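Local coordinates for 4-oxalocrotonate tautomerase family enzyme (Burkholderia sp. RPE67, PDB 6VVM), which belongs to the tautomerase superfamily, each chain of its trimer carrying two successive beta-alpha-beta units, at residues Val5-Gln9 and Thr43-Val47; Lys16-Ile20 and Ile40-Glu44; Ala26-Ile31 and Ala79-Leu84; Pro62-Leu68 and Arg100-Ile106. All coordinates share one frame. Residue numbers count along the deposited sequence, not the author numbering.

Overall arrangement
Two consecutive beta-alpha-beta units share one sheet, ordered 39-45, 2-8, 63-69, 100-106, parallel within units and antiparallel between 2-8 and 63-69. Interaction 1 pairs the strands of the first unit; interaction 2 (centres about 10 Å apart) lays helix 13-31 on strand 39-45 and shares T43 and E44 with it. Both close before interaction 4, the strand pair of the second unit, opens; interactions 1 and 4 (centres about 16 Å apart) meet where Y6 N is hydrogen-bonded to V63 O (2.9 Å). Interaction 3, its segments alternating with all the others, packs the helices together and touches interaction 4 (centres about 11 Å apart) through I31, L80 and I81. It and the 2-8/63-69 strand pairing join the units.

Interaction 1 (Val5-Gln9 and Thr43-Val47); sequences VYLPQ and TELPV
Y6 lays its ring beside the T43 side chain, T43 CB over one face and CE2 3.7 Å from T43 CG2, while L45 CD1 meets the ring edge at CD2 (3.7 Å); Y6 has chi1 m, chi2 86°. V5-P8 and T43-L45 are extended and run parallel, axes 4.7 Å apart at 31°, with Y6 opposite T43, L7 opposite E44 and P8 opposite L45. Parallel-sheet bonds alternate: T43 N to V5 O 2.7 Å, L7 N to T43 O 3.2 Å, L45 N to L7 O 2.9 Å, then a weak Q9 N to L45 O 3.4 Å as the strands end. L7 (p, t) and E44 (m, t) share the other face, L7 CD2 to E44 CG 3.9 Å. One water joins P8 O to E44 OE2, at 2.6 Å from each. This is the strand pair of the first beta-alpha-beta unit: helix 13-31 connects the strands and its K16 pairs with E44, strand 63-69 flanks Y6, and K104 of both other subunits packs on T43.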
loop_
_atom_site.group_PDB
_atom_site.type_symbol
_atom_site.label_atom_id
_atom_site.label_comp_id
_atom_site.label_asym_id
_atom_site.label_seq_id
_atom_site.Cartn_x
_atom_site.Cartn_y
_atom_site.Cartn_z
ATOM N N VAL A 5 2.469 -8.761 -1.847
ATOM C CA VAL A 5 2.528 -9.263 -3.209
ATOM C C VAL A 5 1.157 -9.116 -3.854
ATOM O O VAL A 5 0.167 -9.691 -3.383
ATOM C CB VAL A 5 3.003 -10.721 -3.262
ATOM C CG1 VAL A 5 3.200 -11.135 -4.702
ATOM C CG2 VAL A 5 4.288 -10.872 -2.467
ATOM N N TYR A 6 1.107 -8.357 -4.937
ATOM C CA TYR A 6 -0.054 -8.318 -5.818
ATOM C C TYR A 6 0.048 -9.461 -6.825
ATOM O O TYR A 6 1.019 -9.539 -7.595
ATOM C CB TYR A 6 -0.131 -6.974 -6.526
ATOM C CG TYR A 6 -0.622 -5.869 -5.630
ATOM C CD1 TYR A 6 0.255 -5.169 -4.810
ATOM C CD2 TYR A 6 -1.965 -5.538 -5.592
ATOM C CE1 TYR A 6 -0.191 -4.159 -3.993
ATOM C CE2 TYR A 6 -2.428 -4.526 -4.784
ATOM C CZ TYR A 6 -1.543 -3.837 -3.988
ATOM O OH TYR A 6 -2.025 -2.829 -3.190
ATOM N N LEU A 7 -0.921 -10.364 -6.788
ATOM C CA LEU A 7 -0.927 -11.536 -7.650
ATOM C C LEU A 7 -2.348 -11.808 -8.122
ATOM O O LEU A 7 -3.314 -11.313 -7.531
ATOM C CB LEU A 7 -0.329 -12.764 -6.937
ATOM C CG LEU A 7 -1.089 -13.519 -5.840
ATOM C CD1 LEU A 7 -0.242 -14.704 -5.356
ATOM C CD2 LEU A 7 -1.449 -12.612 -4.660
ATOM N N PRO A 8 -2.509 -12.539 -9.218
ATOM C CA PRO A 8 -3.853 -12.853 -9.698
ATOM C C PRO A 8 -4.475 -13.979 -8.889
ATOM O O PRO A 8 -3.795 -14.721 -8.182
ATOM C CB PRO A 8 -3.626 -13.292 -11.150
ATOM C CG PRO A 8 -2.164 -13.047 -11.439
ATOM C CD PRO A 8 -1.467 -13.067 -10.119
ATOM N N GLN A 9 -5.794 -14.095 -9.018
ATOM C CA GLN A 9 -6.536 -15.219 -8.456
ATOM C C GLN A 9 -6.141 -16.522 -9.142
ATOM O O GLN A 9 -5.545 -16.535 -10.223
ATOM C CB GLN A 9 -8.049 -15.016 -8.621
ATOM C CG GLN A 9 -8.652 -13.911 -7.782
ATOM C CD GLN A 9 -10.103 -13.622 -8.144
ATOM O OE1 GLN A 9 -10.542 -13.847 -9.280
ATOM N NE2 GLN A 9 -10.854 -13.118 -7.181
ATOM N N THR A 43 -2.043 -10.080 -1.868
ATOM C CA THR A 43 -3.251 -9.355 -2.269
ATOM C C THR A 43 -3.681 -9.895 -3.628
ATOM O O THR A 43 -3.143 -9.501 -4.669
ATOM C CB THR A 43 -2.995 -7.849 -2.287
ATOM O OG1 THR A 43 -2.709 -7.406 -0.952
ATOM C CG2 THR A 43 -4.243 -7.088 -2.801
ATOM N N GLU A 44 -4.616 -10.844 -3.603
ATOM C CA GLU A 44 -5.140 -11.452 -4.817
ATOM C C GLU A 44 -6.113 -10.497 -5.498
ATOM O O GLU A 44 -6.978 -9.921 -4.841
ATOM C CB GLU A 44 -5.885 -12.745 -4.486
ATOM C CG GLU A 44 -5.058 -13.987 -4.401
ATOM C CD GLU A 44 -5.930 -15.229 -4.283
ATOM O OE1 GLU A 44 -7.174 -15.090 -4.177
ATOM O OE2 GLU A 44 -5.371 -16.336 -4.304
ATOM N N LEU A 45 -5.983 -10.345 -6.818
ATOM C CA LEU A 45 -6.881 -9.465 -7.557
ATOM C C LEU A 45 -7.542 -10.189 -8.721
ATOM O O LEU A 45 -6.889 -10.952 -9.445
ATOM C CB LEU A 45 -6.132 -8.235 -8.099
ATOM C CG LEU A 45 -5.486 -7.318 -7.066
ATOM C CD1 LEU A 45 -4.937 -6.062 -7.745
ATOM C CD2 LEU A 45 -6.487 -6.950 -5.978
ATOM N N PRO A 46 -8.833 -9.957 -8.939
ATOM C CA PRO A 46 -9.467 -10.434 -10.173
ATOM C C PRO A 46 -8.887 -9.723 -11.390
ATOM O O PRO A 46 -8.362 -8.611 -11.306
ATOM C CB PRO A 46 -10.946 -10.091 -9.971
ATOM C CG PRO A 46 -10.942 -8.935 -8.991
ATOM C CD PRO A 46 -9.757 -9.188 -8.082
ATOM N N VAL A 47 -8.986 -10.388 -12.547
ATOM C CA VAL A 47 -8.408 -9.824 -13.768
ATOM C C VAL A 47 -9.014 -8.457 -14.075
ATOM O O VAL A 47 -8.319 -7.558 -14.567
ATOM C CB VAL A 47 -8.573 -10.816 -14.941
ATOM C CG1 VAL A 47 -8.305 -10.138 -16.284
ATOM C CG2 VAL A 47 -7.615 -11.971 -14.771
HETATM O O HOH W 1 -3.830 -16.571 -6.392
HETATM O O HOH W 2 -9.745 -13.331 -12.035
HETATM O O HOH W 3 -9.474 -14.109 -4.622
#

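Interaction 2 (Lys16-Ile20 and Ile40-Glu44); sequences KASLI and ILLTE
Helix 13-31 lies across strand 39-45 here as the helix of a beta-alpha-beta unit, short axes 10.0 Å apart and inclined at 139°. Residues 16-20 are regular alpha helix (I20 N to K16 O 2.9 Å); 40-44 are extended, so that every second residue, I40, L42 and E44, points toward the helix. L42 (m, t) is the central side chain: its CD1 lies 3.7 Å from K16 CB and 4.0 Å from I20 CD1, and its CD2 3.7 Å from CD2 of L19 (t, p). I20 (m, t) also meets I40 (m, t), CG1 to CG2 at 4.1 Å, while I40 CD1 comes 3.5 Å from I20 O. K16 starts m, t and bends at chi3 (-93°), ending in a salt bridge, NZ 2.6 Å from OE2 of E44, itself m, t with chi3 near zero. D110 of the third subunit forms a second salt bridge with K16. The contact is thus aliphatic at I40 and L42 but ionic at E44, where one lysine links strand and neighbouring subunit by charge.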
loop_
_atom_site.group_PDB
_atom_site.type_symbol
_atom_site.label_atom_id
_atom_site.label_comp_id
_atom_site.label_asym_id
_atom_site.label_seq_id
_atom_site.Cartn_x
_atom_site.Cartn_y
_atom_site.Cartn_z
ATOM N N LYS A 16 0.528 -20.652 -2.549
ATOM C CA LYS A 16 0.664 -19.434 -1.758
ATOM C C LYS A 16 1.532 -19.679 -0.531
ATOM O O LYS A 16 2.378 -18.849 -0.183
ATOM C CB LYS A 16 -0.714 -18.913 -1.357
ATOM C CG LYS A 16 -1.543 -18.459 -2.549
ATOM C CD LYS A 16 -2.781 -17.702 -2.108
ATOM C CE LYS A 16 -3.990 -18.601 -1.957
ATOM N NZ LYS A 16 -5.238 -17.760 -2.154
ATOM N N ALA A 17 1.337 -20.819 0.136
ATOM C CA ALA A 17 2.218 -21.185 1.242
ATOM C C ALA A 17 3.671 -21.336 0.781
ATOM O O ALA A 17 4.598 -20.932 1.491
ATOM C CB ALA A 17 1.718 -22.478 1.898
ATOM N N SER A 18 3.894 -21.893 -0.414
ATOM C CA SER A 18 5.268 -22.012 -0.903
ATOM C C SER A 18 5.827 -20.651 -1.308
ATOM O O SER A 18 7.031 -20.407 -1.195
ATOM C CB SER A 18 5.329 -23.000 -2.072
ATOM O OG SER A 18 6.585 -22.938 -2.724
ATOM N N LEU A 19 4.963 -19.731 -1.724
ATOM C CA LEU A 19 5.435 -18.381 -2.009
ATOM C C LEU A 19 5.829 -17.650 -0.732
ATOM O O LEU A 19 6.844 -16.944 -0.711
ATOM C CB LEU A 19 4.353 -17.599 -2.749
ATOM C CG LEU A 19 4.721 -16.143 -3.056
ATOM C CD1 LEU A 19 5.840 -16.084 -4.076
ATOM C CD2 LEU A 19 3.490 -15.359 -3.560
ATOM N N ILE A 20 5.020 -17.782 0.330
ATOM C CA ILE A 20 5.345 -17.149 1.603
ATOM C C ILE A 20 6.653 -17.716 2.131
ATOM O O ILE A 20 7.514 -16.985 2.630
ATOM C CB ILE A 20 4.192 -17.331 2.615
ATOM C CG1 ILE A 20 3.064 -16.304 2.355
ATOM C CG2 ILE A 20 4.722 -17.221 4.055
ATOM C CD1 ILE A 20 1.681 -16.769 2.789
ATOM N N ILE A 40 4.245 -11.152 5.603
ATOM C CA ILE A 40 3.838 -11.115 4.200
ATOM C C ILE A 40 2.324 -11.019 4.093
ATOM O O ILE A 40 1.590 -11.742 4.773
ATOM C CB ILE A 40 4.349 -12.350 3.435
ATOM C CG1 ILE A 40 5.877 -12.412 3.509
ATOM C CG2 ILE A 40 3.864 -12.335 1.968
ATOM C CD1 ILE A 40 6.442 -13.634 2.911
ATOM N N LEU A 41 1.847 -10.178 3.184
ATOM C CA LEU A 41 0.446 -10.209 2.799
ATOM C C LEU A 41 0.372 -10.389 1.298
ATOM O O LEU A 41 1.043 -9.671 0.550
ATOM C CB LEU A 41 -0.322 -8.943 3.225
ATOM C CG LEU A 41 0.170 -7.542 2.848
ATOM C CD1 LEU A 41 -1.036 -6.557 2.715
ATOM C CD2 LEU A 41 1.155 -7.024 3.880
ATOM N N LEU A 42 -0.402 -11.377 0.869
ATOM C CA LEU A 42 -0.694 -11.597 -0.539
ATOM C C LEU A 42 -2.025 -10.925 -0.843
ATOM O O LEU A 42 -3.008 -11.153 -0.132
ATOM C CB LEU A 42 -0.766 -13.088 -0.871
ATOM C CG LEU A 42 0.462 -13.879 -0.411
ATOM C CD1 LEU A 42 0.266 -15.362 -0.682
ATOM C CD2 LEU A 42 1.707 -13.329 -1.096
ATOM N N THR A 43 -2.043 -10.080 -1.868
ATOM C CA THR A 43 -3.251 -9.355 -2.269
ATOM C C THR A 43 -3.681 -9.895 -3.628
ATOM O O THR A 43 -3.143 -9.501 -4.669
ATOM C CB THR A 43 -2.995 -7.849 -2.287
ATOM O OG1 THR A 43 -2.709 -7.406 -0.952
ATOM C CG2 THR A 43 -4.243 -7.088 -2.801
ATOM N N GLU A 44 -4.616 -10.844 -3.603
ATOM C CA GLU A 44 -5.140 -11.452 -4.817
ATOM C C GLU A 44 -6.113 -10.497 -5.498
ATOM O O GLU A 44 -6.978 -9.921 -4.841
ATOM C CB GLU A 44 -5.885 -12.745 -4.486
ATOM C CG GLU A 44 -5.058 -13.987 -4.401
ATOM C CD GLU A 44 -5.930 -15.229 -4.283
ATOM O OE1 GLU A 44 -7.174 -15.090 -4.177
ATOM O OE2 GLU A 44 -5.371 -16.336 -4.304
#

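Interaction 3 (Ala26-Ile31 and Ala79-Leu84); sequences ATVDAI and ALIAHL
A30, H83 and L80 bury the most surface here, 57, 64 and 65 Å². Both segments are helical and run nearly antiparallel, axes 8.5 Å apart at closest and 155° between directions, with A30 CA 4.9 Å from L80 CA and A26 CA 5.3 Å from H83 CA. Such a close approach is possible because small residues face the partner: A30 CB sits 3.5 Å from L80 CA and 4.2 Å from A79 CB. L80 (t, p) leaves its helix sideways yet carries CD1 to 4.0 Å from both A30 CB and T27 OG1; its CB is 3.9 Å from I31 CG2. Helices 13-31 and 74-92 belong to successive beta-alpha-beta units and pack side by side on one sheet, the doubled arrangement of the tautomerase fold. L80 and I31 reach down to L68 of strand 63-69, and I81 rests on V101 and I103. H83 (chi1 m, chi2 -101°) brings CB to 3.8 Å from both A26 CB and A26 O, and its imidazole lies obliquely past A30 and D29, CE1 4.2 Å from D29 CB. L84 (m, t) places CD2 4.1 Å from A26 CB and 3.6 Å from T27 OG1, which is hydrogen-bonded to L23 O.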
loop_
_atom_site.group_PDB
_atom_site.type_symbol
_atom_site.label_atom_id
_atom_site.label_comp_id
_atom_site.label_asym_id
_atom_site.label_seq_id
_atom_site.Cartn_x
_atom_site.Cartn_y
_atom_site.Cartn_z
ATOM N N ALA A 26 14.039 -15.613 0.876
ATOM C CA ALA A 26 14.666 -14.649 -0.017
ATOM C C ALA A 26 15.077 -13.406 0.745
ATOM O O ALA A 26 16.143 -12.833 0.483
ATOM C CB ALA A 26 13.705 -14.279 -1.159
ATOM N N THR A 27 14.230 -12.982 1.693
ATOM C CA THR A 27 14.481 -11.765 2.446
ATOM C C THR A 27 15.584 -11.988 3.470
ATOM O O THR A 27 16.486 -11.157 3.601
ATOM C CB THR A 27 13.181 -11.305 3.119
ATOM O OG1 THR A 27 12.182 -11.077 2.110
ATOM C CG2 THR A 27 13.392 -10.018 3.918
ATOM N N VAL A 28 15.555 -13.134 4.159
ATOM C CA VAL A 28 16.623 -13.481 5.102
ATOM C C VAL A 28 17.983 -13.457 4.408
ATOM O O VAL A 28 18.944 -12.869 4.913
ATOM C CB VAL A 28 16.361 -14.856 5.748
ATOM C CG1 VAL A 28 17.587 -15.289 6.606
ATOM C CG2 VAL A 28 15.117 -14.821 6.593
ATOM N N ASP A 29 18.092 -14.122 3.256
ATOM C CA ASP A 29 19.371 -14.171 2.556
ATOM C C ASP A 29 19.789 -12.801 2.033
ATOM O O ASP A 29 20.987 -12.497 1.993
ATOM C CB ASP A 29 19.313 -15.168 1.399
ATOM C CG ASP A 29 19.335 -16.620 1.864
ATOM O OD1 ASP A 29 19.525 -16.883 3.083
ATOM O OD2 ASP A 29 19.157 -17.498 0.996
ATOM N N ALA A 30 18.828 -11.960 1.637
ATOM C CA ALA A 30 19.191 -10.748 0.915
ATOM C C ALA A 30 19.634 -9.642 1.851
ATOM O O ALA A 30 20.604 -8.931 1.561
ATOM C CB ALA A 30 18.011 -10.262 0.063
ATOM N N ILE A 31 18.899 -9.442 2.940
ATOM C CA ILE A 31 19.133 -8.326 3.845
ATOM C C ILE A 31 19.398 -8.773 5.273
ATOM O O ILE A 31 19.709 -7.924 6.122
ATOM C CB ILE A 31 17.961 -7.318 3.808
ATOM C CG1 ILE A 31 16.761 -7.852 4.587
ATOM C CG2 ILE A 31 17.542 -7.035 2.344
ATOM C CD1 ILE A 31 15.599 -6.856 4.680
ATOM N N ALA A 79 20.171 -6.933 -3.916
ATOM C CA ALA A 79 20.020 -8.363 -3.669
ATOM C C ALA A 79 18.579 -8.703 -3.320
ATOM O O ALA A 79 18.042 -9.713 -3.792
ATOM C CB ALA A 79 20.973 -8.816 -2.560
ATOM N N LEU A 80 17.939 -7.866 -2.503
ATOM C CA LEU A 80 16.527 -8.055 -2.198
ATOM C C LEU A 80 15.686 -8.075 -3.472
ATOM O O LEU A 80 14.865 -8.980 -3.662
ATOM C CB LEU A 80 16.044 -6.970 -1.234
ATOM C CG LEU A 80 14.622 -7.174 -0.697
ATOM C CD1 LEU A 80 14.450 -8.517 0.028
ATOM C CD2 LEU A 80 14.224 -6.024 0.200
ATOM N N ILE A 81 15.897 -7.099 -4.368
ATOM C CA ILE A 81 15.179 -7.076 -5.650
ATOM C C ILE A 81 15.413 -8.371 -6.423
ATOM O O ILE A 81 14.477 -8.974 -6.958
ATOM C CB ILE A 81 15.601 -5.849 -6.482
ATOM C CG1 ILE A 81 14.953 -4.573 -5.927
ATOM C CG2 ILE A 81 15.245 -6.043 -7.959
ATOM C CD1 ILE A 81 15.565 -3.289 -6.493
ATOM N N ALA A 82 16.669 -8.827 -6.483
ATOM C CA ALA A 82 16.974 -10.011 -7.280
ATOM C C ALA A 82 16.317 -11.252 -6.685
ATOM O O ALA A 82 15.729 -12.060 -7.408
ATOM C CB ALA A 82 18.489 -10.191 -7.381
ATOM N N HIS A 83 16.385 -11.400 -5.360
ATOM C CA HIS A 83 15.873 -12.600 -4.705
ATOM C C HIS A 83 14.352 -12.635 -4.691
ATOM O O HIS A 83 13.753 -13.690 -4.919
ATOM C CB HIS A 83 16.404 -12.688 -3.274
ATOM C CG HIS A 83 17.785 -13.266 -3.164
ATOM N ND1 HIS A 83 18.016 -14.575 -2.793
ATOM C CD2 HIS A 83 19.005 -12.702 -3.332
ATOM C CE1 HIS A 83 19.320 -14.794 -2.751
ATOM N NE2 HIS A 83 19.942 -13.673 -3.068
ATOM N N LEU A 84 13.702 -11.509 -4.388
ATOM C CA LEU A 84 12.243 -11.502 -4.391
ATOM C C LEU A 84 11.717 -11.778 -5.790
ATOM O O LEU A 84 10.759 -12.543 -5.963
ATOM C CB LEU A 84 11.707 -10.166 -3.858
ATOM C CG LEU A 84 11.972 -9.800 -2.378
ATOM C CD1 LEU A 84 11.392 -8.400 -2.047
ATOM C CD2 LEU A 84 11.394 -10.848 -1.439
#

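Interaction 4 (Pro62-Leu68 and Arg100-Ile106); sequences PVIIAIL and RVMIKDI
The two parallel strands of the second beta-alpha-beta unit, joined through helix 74-92, pair here through six successive bridges, V63 to L68 with R100 to D105, axes 4.7 Å apart at 16°. P62 follows a cis peptide bond. Seven backbone hydrogen bonds alternate in direction along the pair: R100 N to P62 O, 3.1 Å; I64 N to R100 O, M102 N to I64 O, K104 N to A66 O and I106 N to L68 O, each 2.8 Å; A66 N to M102 O and L68 N to K104 O, both 2.9 Å. Backbones of V63, I65 and I67 hydrogen-bond on the other edge of their strand, to Y6, E4 and T2. On the outer edge of strand 100-106, R100 and V101 pair antiparallel with a strand of the second subunit, continuing the sheet, and I103 O accepts from its N49 ND2. D105 OD2 forms a salt bridge with K77 and a hydrogen bond with that N49 ND2; of the same subunit, A60 O accepts from R100 NE and Y6 OH is hydrogen-bonded to K104 NZ. M102 CE packs on I65 CG1 (4.1 Å); on the face of I64, A66 and L68, against helix 74-92, L68 CD1 lies 3.7 Å from I103 CG2.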
loop_
_atom_site.group_PDB
_atom_site.type_symbol
_atom_site.label_atom_id
_atom_site.label_comp_id
_atom_site.label_asym_id
_atom_site.label_seq_id
_atom_site.Cartn_x
_atom_site.Cartn_y
_atom_site.Cartn_z
ATOM N N PRO A 62 3.522 -10.391 -11.183
ATOM C CA PRO A 62 3.438 -9.873 -9.806
ATOM C C PRO A 62 4.177 -8.563 -9.507
ATOM O O PRO A 62 5.224 -8.279 -10.076
ATOM C CB PRO A 62 4.047 -11.007 -8.981
ATOM C CG PRO A 62 5.067 -11.622 -9.892
ATOM C CD PRO A 62 4.634 -11.350 -11.340
ATOM N N VAL A 63 3.606 -7.782 -8.595
ATOM C CA VAL A 63 4.231 -6.576 -8.064
ATOM C C VAL A 63 4.458 -6.804 -6.576
ATOM O O VAL A 63 3.523 -7.145 -5.846
ATOM C CB VAL A 63 3.364 -5.331 -8.305
ATOM C CG1 VAL A 63 3.953 -4.118 -7.570
ATOM C CG2 VAL A 63 3.228 -5.069 -9.814
ATOM N N ILE A 64 5.698 -6.654 -6.133
ATOM C CA ILE A 64 6.049 -6.860 -4.731
ATOM C C ILE A 64 6.435 -5.518 -4.137
ATOM O O ILE A 64 7.350 -4.853 -4.636
ATOM C CB ILE A 64 7.191 -7.874 -4.565
ATOM C CG1 ILE A 64 6.876 -9.205 -5.262
ATOM C CG2 ILE A 64 7.428 -8.116 -3.087
ATOM C CD1 ILE A 64 7.479 -9.352 -6.686
ATOM N N ILE A 65 5.749 -5.122 -3.067
ATOM C CA ILE A 65 6.140 -3.967 -2.277
ATOM C C ILE A 65 6.803 -4.473 -1.009
ATOM O O ILE A 65 6.229 -5.305 -0.291
ATOM C CB ILE A 65 4.930 -3.075 -1.955
ATOM C CG1 ILE A 65 4.276 -2.593 -3.251
ATOM C CG2 ILE A 65 5.335 -1.910 -1.061
ATOM C CD1 ILE A 65 2.890 -1.996 -3.054
ATOM N N ALA A 66 8.013 -3.993 -0.748
ATOM C CA ALA A 66 8.796 -4.392 0.417
ATOM C C ALA A 66 9.058 -3.159 1.260
ATOM O O ALA A 66 9.688 -2.206 0.788
ATOM C CB ALA A 66 10.118 -5.043 0.006
ATOM N N ILE A 67 8.585 -3.184 2.501
ATOM C CA ILE A 67 8.717 -2.069 3.426
ATOM C C ILE A 67 9.771 -2.412 4.467
ATOM O O ILE A 67 9.615 -3.381 5.223
ATOM C CB ILE A 67 7.376 -1.739 4.087
ATOM C CG1 ILE A 67 6.349 -1.434 2.988
ATOM C CG2 ILE A 67 7.551 -0.577 5.055
ATOM C CD1 ILE A 67 4.999 -0.974 3.491
ATOM N N LEU A 68 10.827 -1.601 4.517
ATOM C CA LEU A 68 11.997 -1.828 5.366
ATOM C C LEU A 68 12.250 -0.615 6.243
ATOM O O LEU A 68 12.000 0.517 5.827
ATOM C CB LEU A 68 13.253 -2.064 4.525
ATOM C CG LEU A 68 13.196 -3.072 3.380
ATOM C CD1 LEU A 68 14.492 -3.016 2.583
ATOM C CD2 LEU A 68 12.980 -4.456 3.946
ATOM N N ARG A 100 7.938 -7.013 -10.734
ATOM C CA ARG A 100 8.227 -5.656 -10.290
ATOM C C ARG A 100 8.447 -5.662 -8.789
ATOM O O ARG A 100 7.694 -6.313 -8.061
ATOM C CB ARG A 100 7.064 -4.695 -10.608
ATOM C CG ARG A 100 6.733 -4.525 -12.071
ATOM C CD ARG A 100 7.927 -4.007 -12.814
ATOM N NE ARG A 100 7.586 -3.315 -14.063
ATOM C CZ ARG A 100 7.092 -3.915 -15.144
ATOM N NH1 ARG A 100 6.859 -3.214 -16.245
ATOM N NH2 ARG A 100 6.823 -5.212 -15.128
ATOM N N VAL A 101 9.456 -4.923 -8.324
ATOM C CA VAL A 101 9.705 -4.753 -6.895
ATOM C C VAL A 101 9.807 -3.269 -6.579
ATOM O O VAL A 101 10.492 -2.522 -7.286
ATOM C CB VAL A 101 10.991 -5.476 -6.436
ATOM C CG1 VAL A 101 11.266 -5.173 -4.945
ATOM C CG2 VAL A 101 10.874 -6.977 -6.689
ATOM N N MET A 102 9.152 -2.850 -5.499
ATOM C CA MET A 102 9.248 -1.477 -5.026
ATOM C C MET A 102 9.541 -1.484 -3.535
ATOM O O MET A 102 8.814 -2.111 -2.753
ATOM C CB MET A 102 7.953 -0.703 -5.327
ATOM C CG MET A 102 7.808 -0.335 -6.781
ATOM S SD MET A 102 6.129 -0.530 -7.403
ATOM C CE MET A 102 5.097 0.227 -6.148
ATOM N N ILE A 103 10.621 -0.819 -3.142
ATOM C CA ILE A 103 11.094 -0.830 -1.760
ATOM C C ILE A 103 10.796 0.515 -1.126
ATOM O O ILE A 103 11.231 1.554 -1.633
ATOM C CB ILE A 103 12.600 -1.134 -1.671
ATOM C CG1 ILE A 103 12.902 -2.525 -2.248
ATOM C CG2 ILE A 103 13.069 -1.018 -0.216
ATOM C CD1 ILE A 103 14.366 -2.838 -2.316
ATOM N N LYS A 104 10.083 0.490 -0.004
ATOM C CA LYS A 104 9.830 1.676 0.803
ATOM C C LYS A 104 10.748 1.652 2.020
ATOM O O LYS A 104 10.733 0.687 2.793
ATOM C CB LYS A 104 8.371 1.748 1.245
ATOM C CG LYS A 104 7.402 2.163 0.145
ATOM C CD LYS A 104 5.962 1.934 0.562
ATOM C CE LYS A 104 5.319 3.199 1.102
ATOM N NZ LYS A 104 4.045 3.498 0.369
ATOM N N ASP A 105 11.550 2.702 2.175
ATOM C CA ASP A 105 12.369 2.911 3.359
ATOM C C ASP A 105 11.587 3.736 4.374
ATOM O O ASP A 105 11.029 4.778 4.019
ATOM C CB ASP A 105 13.658 3.639 2.990
ATOM C CG ASP A 105 14.567 2.798 2.123
ATOM O OD1 ASP A 105 14.879 1.673 2.539
ATOM O OD2 ASP A 105 14.950 3.258 1.028
ATOM N N ILE A 106 11.547 3.278 5.621
ATOM C CA ILE A 106 10.833 3.959 6.702
ATOM C C ILE A 106 11.868 4.452 7.712
ATOM O O ILE A 106 12.580 3.632 8.302
ATOM C CB ILE A 106 9.804 3.033 7.384
ATOM C CG1 ILE A 106 8.848 2.416 6.360
ATOM C CG2 ILE A 106 9.009 3.784 8.480
ATOM C CD1 ILE A 106 7.932 3.419 5.637
#